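Local coordinates for protein lipopolysaccharide core heptose(I) kinase WaaP (Pseudomonas aeruginosa, PDB 6DFL) that phosphorylates the first heptose of the lipopolysaccharide inner core in an ATP- and magnesium-dependent reaction, and also autophosphorylates on tyrosine, at residues 93-99 against 111-117. Numbering follows the deposited sequence.
Sequences MTAVAYG and FIVTEEL
A classic beta bulge shifts the register of the antiparallel hairpin of strands 95-101 and 109-115 by one residue, where Val96 and Ala97 both face Val113. The evidence is in the amides: Val113 O accepts Val96 N at 2.9 Å, with a C=O...N angle of 166°, and takes only a weak bond from Ala97 N at 3.4 Å. The return bond, Val113 N to Ala97 O, is 2.8 Å long. Beyond the bulge, Gly99 and Phe111 form a hydrogen-bonded pair, Gly99 N to Phe111 O and Phe111 N to Gly99 O. Phe111 bends over its partner strand: with chi1 at 70°, CG sits between its own N and C, which lays one ring face over the backbone. Gly99 CA makes a CH-pi contact 3.9 Å from the Phe111 ring centroid, and Ala97 CB meets the edge of that ring in its plane. The sheet order, 2-5, 95-101, 109-115, 48-53, 37-41, is consistent with the N-lobe sheet of the protein kinase superfamily; both strands are internal. On the face carrying Tyr98, Ile112 and Thr114, helix 76-87 packs, and Trp79 stacks on Tyr98. Thr94 O holds Glu115 N at 2.9 Å, while the extended Glu115 side chain runs beside Thr94, OE1 lying 3.5 Å from Thr94 CB. Selenomethionine Met93 crosses Leu117 nearly at right angles, Met93 CG lying 3.8 Å from Leu117 CD1, and its CE approaches Thr114 OG1, which is hydrogen-bonded to Lys51 NZ.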
# COMPACT_ATOMS: atom_id res chain seq x y z
N MSE A 93 5.07 9.31 -8.97
CA MSE A 93 5.17 9.94 -10.27
C MSE A 93 6.22 11.00 -10.23
O MSE A 93 6.56 11.53 -9.18
CB MSE A 93 3.83 10.55 -10.69
CG MSE A 93 2.74 9.56 -11.00
SE MSE A 93 1.06 10.31 -10.41
CE MSE A 93 0.01 10.04 -12.08
N THR A 94 6.75 11.34 -11.40
CA THR A 94 7.64 12.47 -11.54
C THR A 94 6.88 13.55 -12.29
O THR A 94 6.18 13.24 -13.27
CB THR A 94 8.92 12.07 -12.27
OG1 THR A 94 9.63 11.13 -11.45
CG2 THR A 94 9.80 13.28 -12.53
N ALA A 95 6.96 14.78 -11.81
CA ALA A 95 6.21 15.90 -12.36
C ALA A 95 7.14 16.76 -13.21
O ALA A 95 8.12 17.30 -12.70
CB ALA A 95 5.60 16.74 -11.25
N VAL A 96 6.83 16.88 -14.50
CA VAL A 96 7.68 17.65 -15.41
C VAL A 96 7.12 19.03 -15.71
O VAL A 96 7.85 19.86 -16.29
CB VAL A 96 7.91 16.89 -16.73
CG1 VAL A 96 8.82 15.70 -16.49
CG2 VAL A 96 6.57 16.43 -17.33
N ALA A 97 5.89 19.33 -15.32
CA ALA A 97 5.35 20.66 -15.55
C ALA A 97 4.19 20.91 -14.59
O ALA A 97 3.39 20.00 -14.34
CB ALA A 97 4.89 20.83 -17.01
N TYR A 98 4.10 22.14 -14.10
CA TYR A 98 3.10 22.53 -13.11
C TYR A 98 2.86 24.02 -13.25
O TYR A 98 3.80 24.77 -13.55
CB TYR A 98 3.58 22.18 -11.69
CG TYR A 98 2.84 22.88 -10.58
CD1 TYR A 98 1.55 22.53 -10.26
CD2 TYR A 98 3.44 23.89 -9.84
CE1 TYR A 98 0.86 23.14 -9.26
CE2 TYR A 98 2.75 24.53 -8.81
CZ TYR A 98 1.45 24.13 -8.54
OH TYR A 98 0.74 24.74 -7.53
N GLY A 99 1.63 24.45 -13.05
CA GLY A 99 1.34 25.87 -13.14
C GLY A 99 0.08 26.25 -12.42
O GLY A 99 -0.89 25.48 -12.36
N PHE A 111 -2.45 23.49 -14.00
CA PHE A 111 -2.13 22.29 -14.75
C PHE A 111 -0.96 21.59 -14.08
O PHE A 111 -0.14 22.22 -13.39
CB PHE A 111 -1.78 22.61 -16.20
CG PHE A 111 -0.48 23.34 -16.37
CD1 PHE A 111 0.71 22.64 -16.57
CD2 PHE A 111 -0.44 24.73 -16.35
CE1 PHE A 111 1.92 23.30 -16.73
CE2 PHE A 111 0.76 25.40 -16.52
CZ PHE A 111 1.95 24.68 -16.70
N ILE A 112 -0.88 20.29 -14.31
CA ILE A 112 0.29 19.52 -13.92
C ILE A 112 0.43 18.35 -14.89
O ILE A 112 -0.54 17.64 -15.17
CB ILE A 112 0.21 19.04 -12.45
CG1 ILE A 112 1.42 18.21 -12.07
CG2 ILE A 112 -1.07 18.26 -12.19
CD1 ILE A 112 1.38 17.78 -10.61
N VAL A 113 1.65 18.13 -15.37
CA VAL A 113 1.98 17.04 -16.26
C VAL A 113 2.95 16.09 -15.55
O VAL A 113 4.05 16.51 -15.17
CB VAL A 113 2.60 17.56 -17.56
CG1 VAL A 113 2.88 16.40 -18.48
CG2 VAL A 113 1.70 18.60 -18.18
N THR A 114 2.56 14.82 -15.42
CA THR A 114 3.37 13.77 -14.82
C THR A 114 3.83 12.78 -15.87
O THR A 114 3.08 12.45 -16.80
CB THR A 114 2.58 13.01 -13.74
OG1 THR A 114 1.45 12.34 -14.34
CG2 THR A 114 2.10 13.95 -12.65
N GLU A 115 5.05 12.28 -15.71
CA GLU A 115 5.55 11.20 -16.56
C GLU A 115 4.72 9.93 -16.37
O GLU A 115 4.18 9.66 -15.30
CB GLU A 115 7.00 10.89 -16.24
CG GLU A 115 8.00 11.91 -16.75
CD GLU A 115 9.44 11.57 -16.33
OE1 GLU A 115 9.63 10.69 -15.45
OE2 GLU A 115 10.38 12.20 -16.86
N GLU A 116 4.64 9.15 -17.44
CA GLU A 116 4.02 7.84 -17.35
C GLU A 116 4.97 6.86 -16.68
O GLU A 116 6.18 6.89 -16.90
CB GLU A 116 3.62 7.33 -18.73
CG GLU A 116 2.75 6.09 -18.67
CD GLU A 116 2.28 5.63 -20.04
OE1 GLU A 116 3.12 5.59 -20.97
OE2 GLU A 116 1.07 5.31 -20.18
N LEU A 117 4.40 5.98 -15.87
CA LEU A 117 5.14 4.89 -15.27
C LEU A 117 4.79 3.61 -16.01
O LEU A 117 3.63 3.18 -16.01
CB LEU A 117 4.81 4.77 -13.79
CG LEU A 117 5.19 6.02 -13.02
CD1 LEU A 117 4.26 6.17 -11.84
CD2 LEU A 117 6.64 5.96 -12.59